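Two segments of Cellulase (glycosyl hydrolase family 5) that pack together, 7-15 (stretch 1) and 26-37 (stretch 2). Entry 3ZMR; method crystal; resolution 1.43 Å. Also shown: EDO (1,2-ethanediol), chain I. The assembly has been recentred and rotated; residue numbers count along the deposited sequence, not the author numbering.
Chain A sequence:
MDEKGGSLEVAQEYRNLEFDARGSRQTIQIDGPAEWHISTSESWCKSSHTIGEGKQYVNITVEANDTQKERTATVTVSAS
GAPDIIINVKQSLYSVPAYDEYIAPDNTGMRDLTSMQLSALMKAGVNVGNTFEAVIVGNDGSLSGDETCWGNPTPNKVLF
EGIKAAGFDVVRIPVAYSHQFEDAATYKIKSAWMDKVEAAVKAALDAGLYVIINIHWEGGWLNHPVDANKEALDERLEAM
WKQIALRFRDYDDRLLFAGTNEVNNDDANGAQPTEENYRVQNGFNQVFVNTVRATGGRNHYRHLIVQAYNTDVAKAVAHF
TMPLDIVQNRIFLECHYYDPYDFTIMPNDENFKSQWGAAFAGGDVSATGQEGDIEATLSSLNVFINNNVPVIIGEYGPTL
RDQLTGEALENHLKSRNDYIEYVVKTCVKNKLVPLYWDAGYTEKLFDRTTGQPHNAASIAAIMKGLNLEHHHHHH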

# COMPACT_ATOMS: atom_id res chain seq x y z
N SER A 7 -29.41 -43.32 -11.96
CA SER A 7 -30.07 -42.43 -10.95
C SER A 7 -29.13 -41.32 -10.49
O SER A 7 -28.07 -41.58 -9.93
CB SER A 7 -30.54 -43.22 -9.73
OG SER A 7 -30.97 -42.34 -8.70
N LEU A 8 -29.56 -40.08 -10.71
CA LEU A 8 -28.75 -38.89 -10.41
C LEU A 8 -29.52 -37.98 -9.45
O LEU A 8 -30.60 -37.46 -9.79
CB LEU A 8 -28.39 -38.15 -11.69
CG LEU A 8 -27.58 -36.86 -11.54
CD1 LEU A 8 -26.18 -37.12 -10.99
CD2 LEU A 8 -27.49 -36.14 -12.87
N GLU A 9 -28.96 -37.78 -8.26
CA GLU A 9 -29.64 -37.04 -7.21
C GLU A 9 -28.74 -35.95 -6.60
O GLU A 9 -27.51 -36.13 -6.41
CB GLU A 9 -30.14 -38.00 -6.13
CG GLU A 9 -31.06 -39.09 -6.69
CD GLU A 9 -31.95 -39.74 -5.65
OE1 GLU A 9 -31.55 -39.79 -4.47
OE2 GLU A 9 -33.04 -40.21 -6.03
N VAL A 10 -29.35 -34.80 -6.37
CA VAL A 10 -28.72 -33.70 -5.65
C VAL A 10 -29.73 -33.11 -4.69
O VAL A 10 -30.81 -32.68 -5.11
CB VAL A 10 -28.24 -32.59 -6.59
CG1 VAL A 10 -27.65 -31.42 -5.80
CG2 VAL A 10 -27.23 -33.14 -7.58
N ALA A 11 -29.37 -33.09 -3.41
CA ALA A 11 -30.25 -32.59 -2.34
C ALA A 11 -30.73 -31.16 -2.63
O ALA A 11 -30.01 -30.35 -3.23
CB ALA A 11 -29.58 -32.68 -0.98
N GLN A 12 -31.97 -30.89 -2.23
CA GLN A 12 -32.62 -29.57 -2.48
C GLN A 12 -31.80 -28.40 -1.93
O GLN A 12 -31.74 -27.33 -2.56
CB GLN A 12 -34.07 -29.53 -1.94
CG GLN A 12 -34.83 -28.27 -2.32
CD GLN A 12 -35.00 -28.09 -3.83
OE1 GLN A 12 -35.24 -29.05 -4.56
NE2 GLN A 12 -34.91 -26.84 -4.29
N GLU A 13 -31.16 -28.61 -0.79
CA GLU A 13 -30.30 -27.60 -0.17
C GLU A 13 -29.17 -27.11 -1.09
O GLU A 13 -28.62 -26.03 -0.88
CB GLU A 13 -29.68 -28.13 1.14
CG GLU A 13 -28.73 -29.31 0.94
CD GLU A 13 -28.31 -29.96 2.24
OE1 GLU A 13 -27.55 -29.32 3.00
OE2 GLU A 13 -28.75 -31.10 2.50
N TYR A 14 -28.81 -27.91 -2.09
CA TYR A 14 -27.74 -27.54 -3.03
C TYR A 14 -28.20 -26.96 -4.37
O TYR A 14 -27.37 -26.66 -5.21
CB TYR A 14 -26.81 -28.74 -3.32
CG TYR A 14 -26.19 -29.37 -2.10
CD1 TYR A 14 -25.48 -28.61 -1.18
CD2 TYR A 14 -26.33 -30.74 -1.84
CE1 TYR A 14 -24.90 -29.18 -0.06
CE2 TYR A 14 -25.76 -31.32 -0.71
CZ TYR A 14 -25.03 -30.54 0.17
OH TYR A 14 -24.46 -31.10 1.28
N ARG A 15 -29.51 -26.75 -4.54
CA ARG A 15 -30.07 -26.41 -5.85
C ARG A 15 -30.02 -24.89 -6.13
O ARG A 15 -30.12 -24.45 -7.29
CB ARG A 15 -31.51 -26.90 -5.96
CG ARG A 15 -31.67 -28.41 -5.81
CD ARG A 15 -31.08 -29.16 -6.98
NE ARG A 15 -31.43 -30.59 -6.94
CZ ARG A 15 -32.38 -31.17 -7.67
NH1 ARG A 15 -33.11 -30.46 -8.52
NH2 ARG A 15 -32.58 -32.48 -7.57
N GLN A 26 -17.90 -23.46 -1.70
CA GLN A 26 -18.88 -24.25 -0.97
C GLN A 26 -18.80 -25.68 -1.48
O GLN A 26 -18.84 -25.94 -2.69
CB GLN A 26 -20.31 -23.73 -1.14
CG GLN A 26 -20.51 -22.35 -0.52
CD GLN A 26 -21.86 -21.75 -0.81
OE1 GLN A 26 -22.83 -22.46 -1.06
NE2 GLN A 26 -21.93 -20.43 -0.77
N THR A 27 -18.71 -26.61 -0.52
CA THR A 27 -18.74 -28.03 -0.84
C THR A 27 -20.20 -28.50 -0.91
O THR A 27 -21.01 -28.29 0.02
CB THR A 27 -17.98 -28.86 0.21
OG1 THR A 27 -16.63 -28.42 0.27
CG2 THR A 27 -18.00 -30.34 -0.11
N ILE A 28 -20.54 -29.13 -2.03
CA ILE A 28 -21.83 -29.77 -2.21
C ILE A 28 -21.61 -31.28 -2.39
O ILE A 28 -20.48 -31.75 -2.51
CB ILE A 28 -22.63 -29.15 -3.39
CG1 ILE A 28 -22.03 -29.51 -4.76
CG2 ILE A 28 -22.75 -27.64 -3.15
CD1 ILE A 28 -22.89 -29.06 -5.93
N GLN A 29 -22.71 -32.03 -2.41
CA GLN A 29 -22.65 -33.47 -2.64
C GLN A 29 -23.50 -33.85 -3.84
O GLN A 29 -24.66 -33.48 -3.94
CB GLN A 29 -23.05 -34.25 -1.38
CG GLN A 29 -22.73 -35.74 -1.44
CD GLN A 29 -23.03 -36.46 -0.15
OE1 GLN A 29 -24.15 -36.37 0.39
NE2 GLN A 29 -22.07 -37.20 0.37
N ILE A 30 -22.90 -34.63 -4.72
CA ILE A 30 -23.56 -35.23 -5.88
C ILE A 30 -23.74 -36.74 -5.59
O ILE A 30 -22.79 -37.43 -5.30
CB ILE A 30 -22.70 -35.08 -7.16
CG1 ILE A 30 -22.31 -33.61 -7.40
CG2 ILE A 30 -23.41 -35.71 -8.36
CD1 ILE A 30 -23.46 -32.62 -7.35
N ASP A 31 -24.98 -37.23 -5.65
CA ASP A 31 -25.27 -38.65 -5.44
C ASP A 31 -25.63 -39.26 -6.79
O ASP A 31 -26.80 -39.36 -7.15
CB ASP A 31 -26.40 -38.80 -4.43
CG ASP A 31 -26.58 -40.23 -3.92
OD1 ASP A 31 -25.88 -41.15 -4.38
OD2 ASP A 31 -27.44 -40.44 -3.04
N GLY A 32 -24.61 -39.68 -7.52
CA GLY A 32 -24.80 -40.10 -8.91
C GLY A 32 -24.41 -41.52 -9.27
O GLY A 32 -23.94 -42.29 -8.44
N PRO A 33 -24.58 -41.88 -10.55
CA PRO A 33 -24.28 -43.24 -11.03
C PRO A 33 -22.80 -43.44 -11.31
O PRO A 33 -21.97 -42.64 -10.86
CB PRO A 33 -25.12 -43.35 -12.30
CG PRO A 33 -25.19 -41.94 -12.81
CD PRO A 33 -25.21 -41.05 -11.60
N ALA A 34 -22.49 -44.51 -12.04
CA ALA A 34 -21.11 -44.90 -12.35
C ALA A 34 -20.32 -43.79 -13.03
O ALA A 34 -19.09 -43.68 -12.86
CB ALA A 34 -21.08 -46.15 -13.22
N GLU A 35 -21.04 -42.97 -13.81
CA GLU A 35 -20.45 -41.84 -14.50
C GLU A 35 -21.42 -40.65 -14.57
O GLU A 35 -22.58 -40.79 -14.96
CB GLU A 35 -20.04 -42.24 -15.91
CG GLU A 35 -19.27 -41.18 -16.68
CD GLU A 35 -18.87 -41.67 -18.05
OE1 GLU A 35 -19.16 -42.85 -18.38
OE2 GLU A 35 -18.26 -40.89 -18.80
N TRP A 36 -20.93 -39.48 -14.19
CA TRP A 36 -21.67 -38.24 -14.39
C TRP A 36 -20.71 -37.12 -14.71
O TRP A 36 -19.48 -37.27 -14.62
CB TRP A 36 -22.56 -37.92 -13.19
CG TRP A 36 -21.88 -38.05 -11.82
CD1 TRP A 36 -22.00 -39.10 -10.96
CD2 TRP A 36 -21.00 -37.12 -11.17
NE1 TRP A 36 -21.28 -38.90 -9.83
CE2 TRP A 36 -20.65 -37.70 -9.91
CE3 TRP A 36 -20.47 -35.86 -11.50
CZ2 TRP A 36 -19.80 -37.06 -9.01
CZ3 TRP A 36 -19.60 -35.24 -10.60
CH2 TRP A 36 -19.29 -35.85 -9.36
N HIS A 37 -21.27 -35.99 -15.11
CA HIS A 37 -20.51 -34.86 -15.61
C HIS A 37 -21.05 -33.54 -15.05
O HIS A 37 -22.23 -33.42 -14.74
CB HIS A 37 -20.59 -34.80 -17.13
CG HIS A 37 -20.05 -36.02 -17.82
ND1 HIS A 37 -18.76 -36.09 -18.28
CD2 HIS A 37 -20.63 -37.20 -18.13
CE1 HIS A 37 -18.57 -37.27 -18.86
NE2 HIS A 37 -19.69 -37.96 -18.78
C1 EDO I . -21.44 -30.53 2.43
O1 EDO I . -22.79 -30.31 2.88
C2 EDO I . -20.52 -29.71 3.31
O2 EDO I . -20.53 -30.27 4.60
O HOH W 1 -28.71 -41.90 -6.71
O HOH W 2 -26.90 -34.29 -2.68
O HOH W 3 -24.79 -33.59 1.83

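Stretch 1 runs antiparallel to the strand of stretch 2, but the two backbones pair at a single bridge, E9 with D31. E9 N donates to D31 O at 2.9 Å, and D31 N donates to E9 O at 2.9 Å. This reciprocal pair sets the register. It also places the two side chains next to each other, with E9 CB and D31 CB 4.2 Å apart. Both residues are acidic, and E9 OE1 lies 4.4 Å from D31 OD2, two like charges close together. D31 is t. The E9 side chain (m, t) is poorly ordered, so its carboxylate position deserves caution.

L8 and V10 flank the bridge and make apolar contacts. The L8 CA-to-CB bond points sideways, yet the t, p rotamer brings CD1 nearer to stretch 2. L8 CD1 lies against several residues there: it is 4.1 Å from I30 CG2, 4.1 Å from P33 CD and 4.3 Å from W36 CB. It also lies 3.9 Å from G32 CA. G32 has no side chain, and this matters here: an ideal CB would sit 2.3 Å from W36 CD1, a clash, and 3.2 Å from L8 CD1, which is tight.

With V10 at t, its CG2 meets I30 CD1 at 3.8 Å. The I30 CB also points sideways, but the m, m rotamer carries CD1 to V10. I30 thus touches L8 through CG2 and V10 through CD1. The V10 carbonyl is held within its own stretch: R15 NE donates to V10 O at 2.8 Å, and R15 NH2 donates to V10 O at 3.0 Å.

Beyond the bridge, the 3-10 segment 12-14 brings Y14 back to the strand. Y14 N donates to A11 O at 2.9 Å. With chi1 at m, the Y14 ring lies against I28 and Q29. I28 CB sits over the ring face, 3.9 Å from the centroid of Y14, in a CH-pi contact. I28 is p, t, which sets its CG2 3.5 Å from Y14 CD1. Q29 N lies over the same face, 3.6 Å from Y14 CE2, and Q29 CB is 4.0 Å from Y14 CE2.

Waters bridge the stretches. Water 2 accepts from A11 N at 2.8 Å and donates to Q29 O at 2.7 Å. Q29 is extended (t, t, chi3 53°), and its OE1 accepts from water 3 at 3.2 Å; the same water lies 2.6 Å from Y14 OH, hydrogen-bonded. Y14 OH also makes a very short hydrogen bond, 2.4 Å, to O1 of EDO, probably a crystallisation additive, near the ring plane.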